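Local coordinates for protein beta-1,3-glucanosyltransferase (Rhizomucor miehei CAU432, PDB 4WTP) that belongs to glycosyl hydrolase family 17, a family of carbohydrate-active enzymes, and folds as a single-chain (beta/alpha)8 barrel, at residues R68-A73 with G127-S132; M98-D101 with T105-N108; E133-Y136 with D141-S144; Q151-V156 with E179-M184. All blocks are in the same frame, centred on the assembly; numbering follows the deposited sequence.

Contact 1 of 4, residues R68-A73 with G127-S132; sequences RVRTFA and GLIVGS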
loop_
_atom_site.group_PDB
_atom_site.type_symbol
_atom_site.label_atom_id
_atom_site.label_comp_id
_atom_site.label_asym_id
_atom_site.label_seq_id
_atom_site.Cartn_x
_atom_site.Cartn_y
_atom_site.Cartn_z
ATOM N N ARG A 68 -7.538 -7.030 -5.979
ATOM C CA ARG A 68 -6.858 -6.988 -4.669
ATOM C C ARG A 68 -6.752 -5.569 -4.147
ATOM O O ARG A 68 -6.436 -4.646 -4.915
ATOM C CB ARG A 68 -5.466 -7.590 -4.816
ATOM C CG ARG A 68 -4.645 -7.596 -3.564
ATOM C CD ARG A 68 -3.295 -8.246 -3.807
ATOM N NE ARG A 68 -3.375 -9.704 -3.955
ATOM C CZ ARG A 68 -3.202 -10.370 -5.101
ATOM N NH1 ARG A 68 -3.234 -11.696 -5.102
ATOM N NH2 ARG A 68 -3.040 -9.726 -6.255
ATOM N N VAL A 69 -7.024 -5.384 -2.854
ATOM C CA VAL A 69 -6.901 -4.078 -2.211
ATOM C C VAL A 69 -6.006 -4.174 -0.992
ATOM O O VAL A 69 -5.642 -5.276 -0.538
ATOM C CB VAL A 69 -8.265 -3.449 -1.824
ATOM C CG1 VAL A 69 -9.141 -3.274 -3.047
ATOM C CG2 VAL A 69 -8.950 -4.335 -0.793
ATOM N N ARG A 70 -5.612 -3.032 -0.450
ATOM C CA ARG A 70 -4.810 -2.992 0.741
ATOM C C ARG A 70 -5.331 -1.924 1.678
ATOM O O ARG A 70 -5.585 -0.796 1.240
ATOM C CB ARG A 70 -3.333 -2.713 0.421
ATOM C CG ARG A 70 -2.382 -2.565 1.615
ATOM C CD ARG A 70 -2.382 -1.143 2.200
ATOM N NE ARG A 70 -1.361 -0.971 3.226
ATOM C CZ ARG A 70 -0.111 -0.591 2.982
ATOM N NH1 ARG A 70 0.750 -0.452 3.992
ATOM N NH2 ARG A 70 0.293 -0.349 1.737
ATOM N N THR A 71 -5.484 -2.286 2.949
ATOM C CA THR A 71 -5.861 -1.344 4.018
ATOM C C THR A 71 -4.679 -1.026 4.899
ATOM O O THR A 71 -3.766 -1.825 5.022
ATOM C CB THR A 71 -7.037 -1.914 4.853
ATOM O OG1 THR A 71 -6.753 -3.275 5.213
ATOM C CG2 THR A 71 -8.306 -1.887 4.025
ATOM N N PHE A 72 -4.707 0.171 5.517
ATOM C CA PHE A 72 -3.562 0.672 6.263
ATOM C C PHE A 72 -3.537 0.408 7.778
ATOM O O PHE A 72 -2.467 0.442 8.384
ATOM C CB PHE A 72 -3.336 2.177 5.999
ATOM C CG PHE A 72 -2.782 2.460 4.623
ATOM C CD1 PHE A 72 -1.422 2.406 4.396
ATOM C CD2 PHE A 72 -3.634 2.708 3.556
ATOM C CE1 PHE A 72 -0.908 2.644 3.113
ATOM C CE2 PHE A 72 -3.138 2.946 2.278
ATOM C CZ PHE A 72 -1.774 2.917 2.065
ATOM N N ALA A 73 -4.705 0.119 8.354
ATOM C CA ALA A 73 -4.808 -0.048 9.803
ATOM C C ALA A 73 -5.798 -1.168 10.104
ATOM O O ALA A 73 -6.688 -1.432 9.309
ATOM C CB ALA A 73 -5.241 1.248 10.498
ATOM N N GLY A 127 -1.114 -11.081 2.730
ATOM C CA GLY A 127 0.012 -10.618 3.537
ATOM C C GLY A 127 -0.454 -9.712 4.646
ATOM O O GLY A 127 -1.519 -9.077 4.524
ATOM N N LEU A 128 0.350 -9.663 5.704
ATOM C CA LEU A 128 0.146 -8.738 6.797
ATOM C C LEU A 128 1.341 -7.770 6.792
ATOM O O LEU A 128 2.504 -8.212 6.892
ATOM C CB LEU A 128 0.096 -9.527 8.093
ATOM C CG LEU A 128 -0.294 -8.778 9.353
ATOM C CD1 LEU A 128 -1.627 -8.037 9.288
ATOM C CD2 LEU A 128 -0.346 -9.788 10.468
ATOM N N ILE A 129 1.049 -6.477 6.708
ATOM C CA ILE A 129 2.090 -5.466 6.623
ATOM C C ILE A 129 2.242 -4.828 7.999
ATOM O O ILE A 129 1.371 -4.091 8.465
ATOM C CB ILE A 129 1.756 -4.414 5.549
ATOM C CG1 ILE A 129 1.385 -5.065 4.200
ATOM C CG2 ILE A 129 2.935 -3.446 5.397
ATOM C CD1 ILE A 129 0.859 -4.058 3.185
ATOM N N VAL A 130 3.335 -5.145 8.677
ATOM C CA VAL A 130 3.521 -4.786 10.072
ATOM C C VAL A 130 4.156 -3.403 10.120
ATOM O O VAL A 130 5.374 -3.261 10.214
ATOM C CB VAL A 130 4.360 -5.844 10.829
ATOM C CG1 VAL A 130 4.395 -5.514 12.318
ATOM C CG2 VAL A 130 3.784 -7.234 10.577
ATOM N N GLY A 131 3.301 -2.388 10.030
ATOM C CA GLY A 131 3.756 -1.007 10.018
ATOM C C GLY A 131 4.120 -0.503 8.642
ATOM O O GLY A 131 4.483 -1.275 7.738
ATOM N N SER A 132 4.054 0.809 8.498
ATOM C CA SER A 132 4.522 1.488 7.289
ATOM C C SER A 132 5.293 2.726 7.698
ATOM O O SER A 132 4.756 3.593 8.406
ATOM C CB SER A 132 3.323 1.912 6.435
ATOM O OG SER A 132 3.751 2.669 5.301
HETATM O O HOH W 1 2.703 1.181 2.813
#
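Inside the barrel, the guanidinium of Arg70 lies against the end of Ile129. Packing of a methyl on a charged, flat group makes up most of the contact. Ile129 CD1 sits over the centre of one guanidinium face, 3.6 Å from Arg70 CZ. A looser touch comes from Ile129 CG2, 4.0 Å from Arg70 NH1. The two side chains cross at about a right angle. A bend at chi2 (-84°) turns the arginine along its own strand, toward Phe72. Phe72 CE1 covers the opposite guanidinium face, 3.3 Å above its plane. The flat group is therefore held between a methyl and an aromatic ring.

The polar link across the contact runs through water. One water accepts from Arg70 NH1 at 2.8 Å and from Ser132 OG at 3.1 Å. Each of the two side chains has a further partner: Arg70 NH2 bonds to Asn41 OD1, and Ser132 OG to Asn186 ND2. Arg70 NE also gives a weak, bent bond to Thr71 O (3.1 Å). Together with the two covered faces, these bonds probably hold the guanidinium in one orientation.

Strands 68-71 and 125-132 are not sheet neighbours. Strand 93-98 lies between them, so they meet through inward-facing side chains. Such a layer of residues filling the interior of a closed parallel sheet is typical of the (beta/alpha)8 barrel, the fold of family 17.

Contact 2 of 4, residues M98-D101 with T105-N108; sequences MWID and TFDN. With EDO (1,2-ethanediol), chain C.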
loop_
_atom_site.group_PDB
_atom_site.type_symbol
_atom_site.label_atom_id
_atom_site.label_comp_id
_atom_site.label_asym_id
_atom_site.label_seq_id
_atom_site.Cartn_x
_atom_site.Cartn_y
_atom_site.Cartn_z
ATOM N N MET A 98 -1.079 -3.120 9.389
ATOM C CA MET A 98 -1.129 -2.700 10.784
ATOM C C MET A 98 -0.534 -1.315 10.858
ATOM O O MET A 98 0.524 -1.052 10.265
ATOM C CB MET A 98 -0.294 -3.634 11.668
ATOM C CG MET A 98 -0.696 -5.109 11.595
ATOM S SD MET A 98 0.306 -6.238 12.618
ATOM C CE MET A 98 -0.341 -5.855 14.274
ATOM N N TRP A 99 -1.206 -0.414 11.569
ATOM C CA TRP A 99 -0.717 0.952 11.699
ATOM C C TRP A 99 -0.083 1.188 13.037
ATOM O O TRP A 99 -0.784 1.404 14.035
ATOM C CB TRP A 99 -1.806 1.996 11.421
ATOM C CG TRP A 99 -1.151 3.330 11.305
ATOM C CD1 TRP A 99 -1.019 4.294 12.283
ATOM C CD2 TRP A 99 -0.382 3.800 10.180
ATOM N NE1 TRP A 99 -0.272 5.349 11.820
ATOM C CE2 TRP A 99 0.144 5.104 10.558
ATOM C CE3 TRP A 99 -0.102 3.292 8.925
ATOM C CZ2 TRP A 99 0.914 5.855 9.691
ATOM C CZ3 TRP A 99 0.667 4.053 8.057
ATOM C CH2 TRP A 99 1.150 5.311 8.425
ATOM N N ILE A 100 1.241 1.109 13.083
ATOM C CA ILE A 100 1.962 1.292 14.336
ATOM C C ILE A 100 2.788 2.567 14.243
ATOM O O ILE A 100 3.413 2.834 13.225
ATOM C CB ILE A 100 2.785 0.053 14.757
ATOM C CG1 ILE A 100 3.662 -0.396 13.591
ATOM C CG2 ILE A 100 1.887 -1.134 15.201
ATOM C CD1 ILE A 100 4.654 -1.478 13.952
ATOM N N ASP A 101 2.694 3.381 15.296
ATOM C CA ASP A 101 3.521 4.595 15.454
ATOM C C ASP A 101 3.716 4.977 16.931
ATOM O O ASP A 101 4.767 4.687 17.513
ATOM C CB ASP A 101 3.023 5.768 14.584
ATOM C CG ASP A 101 1.543 6.021 14.718
ATOM O OD1 ASP A 101 0.906 5.542 15.687
ATOM O OD2 ASP A 101 1.013 6.735 13.837
ATOM N N THR A 105 0.090 1.959 20.146
ATOM C CA THR A 105 -0.333 1.280 18.936
ATOM C C THR A 105 0.180 -0.152 18.824
ATOM O O THR A 105 -0.456 -0.955 18.155
ATOM C CB THR A 105 0.035 2.068 17.661
ATOM O OG1 THR A 105 1.463 2.182 17.531
ATOM C CG2 THR A 105 -0.638 3.428 17.684
ATOM N N PHE A 106 1.332 -0.456 19.425
ATOM C CA PHE A 106 1.914 -1.815 19.275
ATOM C C PHE A 106 0.999 -2.855 19.908
ATOM O O PHE A 106 0.565 -3.791 19.254
ATOM C CB PHE A 106 3.315 -1.892 19.870
ATOM C CG PHE A 106 4.342 -1.105 19.102
ATOM C CD1 PHE A 106 4.972 -1.674 18.017
ATOM C CD2 PHE A 106 4.667 0.208 19.459
ATOM C CE1 PHE A 106 5.920 -0.964 17.305
ATOM C CE2 PHE A 106 5.612 0.925 18.744
ATOM C CZ PHE A 106 6.238 0.335 17.662
ATOM N N ASP A 107 0.682 -2.690 21.187
ATOM C CA ASP A 107 -0.198 -3.645 21.845
ATOM C C ASP A 107 -1.606 -3.567 21.302
ATOM O O ASP A 107 -2.277 -4.593 21.162
ATOM C CB ASP A 107 -0.258 -3.405 23.352
ATOM C CG ASP A 107 0.947 -3.973 24.094
ATOM O OD1 ASP A 107 1.626 -4.869 23.550
ATOM O OD2 ASP A 107 1.207 -3.527 25.235
ATOM N N ASN A 108 -2.060 -2.367 20.963
ATOM C CA ASN A 108 -3.424 -2.201 20.518
ATOM C C ASN A 108 -3.688 -2.819 19.137
ATOM O O ASN A 108 -4.717 -3.448 18.909
ATOM C CB ASN A 108 -3.848 -0.739 20.549
ATOM C CG ASN A 108 -5.343 -0.577 20.377
ATOM O OD1 ASN A 108 -6.128 -0.892 21.277
ATOM N ND2 ASN A 108 -5.749 -0.122 19.208
HETATM C C1 EDO C . 6.455 6.947 19.494
HETATM O O1 EDO C . 7.140 7.099 20.750
HETATM C C2 EDO C . 6.920 5.665 18.851
HETATM O O2 EDO C . 6.355 4.519 19.491
#
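Asp101 and Thr105 are joined by a hydrogen bond from backbone to side chain. Asp101 N donates to Thr105 OG1 at 2.8 Å, with an N-H...O angle of 152°. Thr105 OG1 also bonds to Arg102 O. The hydroxyl thus ties two backbone groups of the turn to the first part of helix 104-119.

The Asp101 side chain has a chi1 of 49°, which places CG between the backbone N and the carbonyl carbon. This brings OD1 back to the helix, where it only packs against a methyl, 3.3 Å from Thr105 CG2. The polar bond of this carboxylate within the loop is made by the other oxygen: Asp101 OD2 accepts from Trp99 NE1 at 2.8 Å. That N-H arrives from above the carboxylate plane, 64° out of it.

Packing forms the rest. Ile100 CD1 lies 3.6 Å from Phe106 CE1, and Ile100 CB stands over one ring face, offset toward the rim. Tyr148, on helix 142-156, meets the Phe106 ring edge-to-face. The oxygen O2 of an ethanediol, probably from the crystallisation liquor, lies at the ring's edge, in its plane.

The chemistry implies a divided hold on the loop that leaves strand 93-98. Polar groups fix the turn at Thr105, while Ile100 and Phe106 pack on each other and on Tyr148 of helix 142-156.

Contact 3 of 4, residues E133-Y136 with D141-S144; sequences EVLY and DPQS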
loop_
_atom_site.group_PDB
_atom_site.type_symbol
_atom_site.label_atom_id
_atom_site.label_comp_id
_atom_site.label_asym_id
_atom_site.label_seq_id
_atom_site.Cartn_x
_atom_site.Cartn_y
_atom_site.Cartn_z
ATOM N N GLU A 133 6.567 2.759 7.323
ATOM C CA GLU A 133 7.475 3.876 7.640
ATOM C C GLU A 133 7.733 4.048 9.132
ATOM O O GLU A 133 8.018 5.160 9.593
ATOM C CB GLU A 133 7.067 5.175 6.938
ATOM C CG GLU A 133 7.370 5.029 5.451
ATOM C CD GLU A 133 6.872 6.170 4.605
ATOM O OE1 GLU A 133 6.804 7.306 5.111
ATOM O OE2 GLU A 133 6.574 5.947 3.405
ATOM N N VAL A 134 7.700 2.942 9.871
ATOM C CA VAL A 134 8.000 2.981 11.311
ATOM C C VAL A 134 9.421 3.491 11.585
ATOM O O VAL A 134 9.624 4.326 12.475
ATOM C CB VAL A 134 7.787 1.602 11.952
ATOM C CG1 VAL A 134 8.283 1.567 13.402
ATOM C CG2 VAL A 134 6.313 1.230 11.866
ATOM N N LEU A 135 10.395 2.969 10.835
ATOM C CA LEU A 135 11.778 3.397 10.989
ATOM C C LEU A 135 12.053 4.751 10.328
ATOM O O LEU A 135 12.798 5.567 10.881
ATOM C CB LEU A 135 12.738 2.331 10.489
ATOM C CG LEU A 135 12.677 0.996 11.230
ATOM C CD1 LEU A 135 13.723 0.061 10.641
ATOM C CD2 LEU A 135 12.915 1.155 12.734
ATOM N N TYR A 136 11.414 5.033 9.190
ATOM C CA TYR A 136 11.528 6.391 8.625
ATOM C C TYR A 136 11.109 7.453 9.654
ATOM O O TYR A 136 11.801 8.468 9.827
ATOM C CB TYR A 136 10.701 6.530 7.345
ATOM C CG TYR A 136 10.579 7.966 6.903
ATOM C CD1 TYR A 136 11.626 8.607 6.237
ATOM C CD2 TYR A 136 9.438 8.700 7.212
ATOM C CE1 TYR A 136 11.525 9.936 5.854
ATOM C CE2 TYR A 136 9.326 10.038 6.847
ATOM C CZ TYR A 136 10.374 10.638 6.162
ATOM O OH TYR A 136 10.293 11.947 5.780
ATOM N N ASP A 141 13.113 1.596 17.564
ATOM C CA ASP A 141 14.425 1.194 17.086
ATOM C C ASP A 141 14.292 -0.109 16.304
ATOM O O ASP A 141 13.300 -0.835 16.468
ATOM C CB ASP A 141 15.370 1.022 18.285
ATOM C CG ASP A 141 14.901 -0.074 19.241
ATOM O OD1 ASP A 141 14.023 0.201 20.083
ATOM O OD2 ASP A 141 15.352 -1.221 19.093
ATOM N N PRO A 142 15.290 -0.424 15.460
ATOM C CA PRO A 142 15.239 -1.659 14.668
ATOM C C PRO A 142 15.009 -2.946 15.450
ATOM O O PRO A 142 14.187 -3.757 15.041
ATOM C CB PRO A 142 16.594 -1.659 13.943
ATOM C CG PRO A 142 16.868 -0.216 13.773
ATOM C CD PRO A 142 16.448 0.405 15.064
ATOM N N GLN A 143 15.720 -3.155 16.559
ATOM C CA GLN A 143 15.542 -4.411 17.284
ATOM C C GLN A 143 14.116 -4.558 17.844
ATOM O O GLN A 143 13.550 -5.647 17.809
ATOM C CB GLN A 143 16.577 -4.590 18.412
ATOM C CG GLN A 143 16.523 -5.935 19.140
ATOM C CD GLN A 143 17.031 -7.056 18.271
ATOM O OE1 GLN A 143 18.119 -6.954 17.719
ATOM N NE2 GLN A 143 16.250 -8.121 18.133
ATOM N N SER A 144 13.576 -3.473 18.386
ATOM C CA SER A 144 12.187 -3.491 18.899
ATOM C C SER A 144 11.158 -3.788 17.810
ATOM O O SER A 144 10.230 -4.556 18.019
ATOM C CB SER A 144 11.858 -2.178 19.605
ATOM O OG SER A 144 12.701 -1.988 20.744
#
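Leu135 meets Asp141 and Pro142 through one branch of its side chain. Its CB points toward segment 141-144, and a chi1 of -62° sets CG anti to the carbonyl carbon. Chi2 then puts CD1 anti to CA and leaves CD2 as the branch that reaches across the loop. At Asp141 the CB points away from Leu135, and a chi1 of 62° brings the carboxylate over the first turn of the following helix. Asp141 is the N-cap of helix 142-156, and Pro142 is the first residue within it. The contact closes a beta-alpha loop of the barrel, between strand 125-132 and that helix.

The touch across the loop is small and apolar. Leu135 CD2 lies 3.9 Å from Pro142 N and 4.0 Å from Asp141 C, so it rests on the peptide that starts the helix. The proline ring is grazed as well, with Leu135 CD2 4.3 Å from Pro142 CD. Outside the two segments, Leu135 also packs on Pro173, and Pro142 on Val175 of helix 174-177.

The helix start is held by the aspartate. Ser144 N donates to Asp141 OD2 at 3.0 Å, with an angle of 162°, from above the carboxylate plane. The amino end of the helix probably favours the negative charge there. The second oxygen is used too: Ser144 OG donates to Asp141 OD1 at 2.6 Å, on the syn side, tilted a little out of the carboxylate plane.

Contact 4 of 4, residues Q151-V156 with E179-M184; sequences QVKELV and ELDFLM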
loop_
_atom_site.group_PDB
_atom_site.type_symbol
_atom_site.label_atom_id
_atom_site.label_comp_id
_atom_site.label_asym_id
_atom_site.label_seq_id
_atom_site.Cartn_x
_atom_site.Cartn_y
_atom_site.Cartn_z
ATOM N N GLN A 151 6.809 -11.569 17.033
ATOM C CA GLN A 151 5.577 -11.855 17.793
ATOM C C GLN A 151 4.334 -11.901 16.898
ATOM O O GLN A 151 3.476 -12.766 17.042
ATOM C CB GLN A 151 5.394 -10.840 18.921
ATOM C CG GLN A 151 6.441 -10.983 20.018
ATOM C CD GLN A 151 6.624 -9.727 20.856
ATOM O OE1 GLN A 151 6.002 -8.688 20.607
ATOM N NE2 GLN A 151 7.488 -9.816 21.864
ATOM N N VAL A 152 4.230 -10.988 15.934
ATOM C CA VAL A 152 3.124 -10.999 14.994
ATOM C C VAL A 152 3.135 -12.246 14.102
ATOM O O VAL A 152 2.086 -12.888 13.881
ATOM C CB VAL A 152 3.091 -9.699 14.156
ATOM C CG1 VAL A 152 2.061 -9.804 13.053
ATOM C CG2 VAL A 152 2.810 -8.504 15.065
ATOM N N LYS A 153 4.317 -12.599 13.602
ATOM C CA LYS A 153 4.473 -13.791 12.781
ATOM C C LYS A 153 3.978 -15.054 13.495
ATOM O O LYS A 153 3.322 -15.899 12.886
ATOM C CB LYS A 153 5.920 -13.966 12.280
ATOM C CG LYS A 153 6.051 -15.160 11.352
ATOM C CD LYS A 153 7.312 -15.156 10.503
ATOM C CE LYS A 153 7.345 -16.420 9.660
ATOM N NZ LYS A 153 8.662 -16.638 9.003
ATOM N N GLU A 154 4.261 -15.155 14.789
ATOM C CA GLU A 154 3.822 -16.315 15.571
ATOM C C GLU A 154 2.304 -16.420 15.630
ATOM O O GLU A 154 1.761 -17.514 15.745
ATOM C CB GLU A 154 4.433 -16.262 16.965
ATOM C CG GLU A 154 5.941 -16.485 16.978
ATOM C CD GLU A 154 6.591 -16.100 18.293
ATOM O OE1 GLU A 154 5.871 -15.673 19.224
ATOM O OE2 GLU A 154 7.831 -16.236 18.410
ATOM N N LEU A 155 1.621 -15.284 15.528
ATOM C CA LEU A 155 0.176 -15.229 15.496
ATOM C C LEU A 155 -0.446 -15.645 14.178
ATOM O O LEU A 155 -1.498 -16.288 14.147
ATOM C CB LEU A 155 -0.340 -13.826 15.872
ATOM C CG LEU A 155 -0.122 -13.337 17.305
ATOM C CD1 LEU A 155 -0.530 -11.881 17.431
ATOM C CD2 LEU A 155 -0.831 -14.210 18.336
ATOM N N VAL A 156 0.193 -15.259 13.080
ATOM C CA VAL A 156 -0.418 -15.453 11.773
ATOM C C VAL A 156 0.148 -16.592 10.935
ATOM O O VAL A 156 -0.527 -17.076 10.021
ATOM C CB VAL A 156 -0.406 -14.171 10.915
ATOM C CG1 VAL A 156 -1.200 -13.080 11.603
ATOM C CG2 VAL A 156 1.021 -13.736 10.598
ATOM N N GLU A 179 13.521 -11.060 10.196
ATOM C CA GLU A 179 12.257 -11.535 10.739
ATOM C C GLU A 179 11.142 -11.591 9.694
ATOM O O GLU A 179 10.088 -12.147 9.979
ATOM C CB GLU A 179 11.822 -10.682 11.935
ATOM C CG GLU A 179 12.816 -10.657 13.099
ATOM C CD GLU A 179 13.250 -12.049 13.558
ATOM O OE1 GLU A 179 12.396 -12.955 13.602
ATOM O OE2 GLU A 179 14.448 -12.251 13.873
ATOM N N LEU A 180 11.369 -10.984 8.519
ATOM C CA LEU A 180 10.320 -10.820 7.525
ATOM C C LEU A 180 10.190 -12.049 6.648
ATOM O O LEU A 180 11.159 -12.795 6.426
ATOM C CB LEU A 180 10.675 -9.640 6.620
ATOM C CG LEU A 180 10.889 -8.287 7.256
ATOM C CD1 LEU A 180 11.158 -7.238 6.175
ATOM C CD2 LEU A 180 9.660 -7.886 8.069
ATOM N N ASP A 181 9.009 -12.238 6.076
ATOM C CA ASP A 181 8.864 -13.144 4.949
ATOM C C ASP A 181 9.177 -12.438 3.618
ATOM O O ASP A 181 9.782 -13.034 2.727
ATOM C CB ASP A 181 7.461 -13.743 4.921
ATOM C CG ASP A 181 7.182 -14.633 6.116
ATOM O OD1 ASP A 181 8.025 -15.506 6.397
ATOM O OD2 ASP A 181 6.153 -14.453 6.776
ATOM N N PHE A 182 8.766 -11.177 3.500
ATOM C CA PHE A 182 9.098 -10.367 2.335
ATOM C C PHE A 182 9.154 -8.896 2.728
ATOM O O PHE A 182 8.678 -8.492 3.791
ATOM C CB PHE A 182 8.132 -10.601 1.153
ATOM C CG PHE A 182 6.687 -10.283 1.454
ATOM C CD1 PHE A 182 5.892 -11.144 2.205
ATOM C CD2 PHE A 182 6.124 -9.091 1.001
ATOM C CE1 PHE A 182 4.561 -10.830 2.478
ATOM C CE2 PHE A 182 4.790 -8.792 1.238
ATOM C CZ PHE A 182 4.011 -9.651 1.995
ATOM N N LEU A 183 9.731 -8.078 1.847
ATOM C CA LEU A 183 9.877 -6.647 2.083
ATOM C C LEU A 183 8.907 -5.901 1.196
ATOM O O LEU A 183 8.617 -6.352 0.081
ATOM C CB LEU A 183 11.290 -6.212 1.718
ATOM C CG LEU A 183 12.492 -6.700 2.532
ATOM C CD1 LEU A 183 12.745 -8.181 2.340
ATOM C CD2 LEU A 183 13.725 -5.894 2.201
ATOM N N MET A 184 8.431 -4.744 1.660
ATOM C CA MET A 184 7.629 -3.893 0.780
ATOM C C MET A 184 8.144 -2.461 0.823
ATOM O O MET A 184 8.279 -1.847 1.890
ATOM C CB MET A 184 6.151 -3.896 1.167
ATOM C CG MET A 184 5.495 -5.267 1.221
ATOM S SD MET A 184 3.624 -5.246 1.203
ATOM C CE MET A 184 3.344 -5.160 -0.592
#
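Lys153 reaches from helix 142-156 to Asp181 through a nearly straight chain. Its CB already points toward segment 179-184. CG stands anti to the backbone N (chi1 -176°), and every later torsion is extended, which gives the side chain its full length. CD is the first atom to make contact. It passes 4.1 Å from Glu179 O and 4.0 Å from Asp181 OD2. CE then lies alongside the carboxylate, 3.5 Å from Asp181 OD1 and 3.7 Å from Asp181 OD2.

Helix 142-156 belongs to the outer layer of the (beta/alpha)8 barrel, and Asp181 lies on the way into strand 182-186. The lysine therefore joins an outer helix to the part of the chain that leads into a barrel strand.

At the tip, Lys153 NZ donates to Asp181 OD1 at 2.9 Å, forming a salt bridge. The ammonium meets this oxygen on its syn side, 22° out of the carboxylate plane. The two side chains come from opposite directions. The other oxygen, Asp181 OD2, accepts from Val163 N of strand 163-167, so both carboxylate oxygens have a partner.

Contact 1 is the buried one, within the barrel. Contacts 2, 3 and 4 lie nearer the surface, where loops and helices surround the sheet. Strand 125-132 carries half of contact 1 and runs into the loop of contact 3. Contacts 3 and 4 share helix 142-156. Contacts 1 and 4 meet where Leu128 packs on Val152 and Val156, and where Ile129 CD1 touches Met184 SD. Contacts 2 and 3 meet through Ile100 and Val134. The chemistry changes with place. Contact 1 combines packing on a charged group with a water link. Contact 2 mixes a direct hydrogen bond with apolar packing, contact 3 is apolar across the loop, and contact 4 rests on a salt bridge.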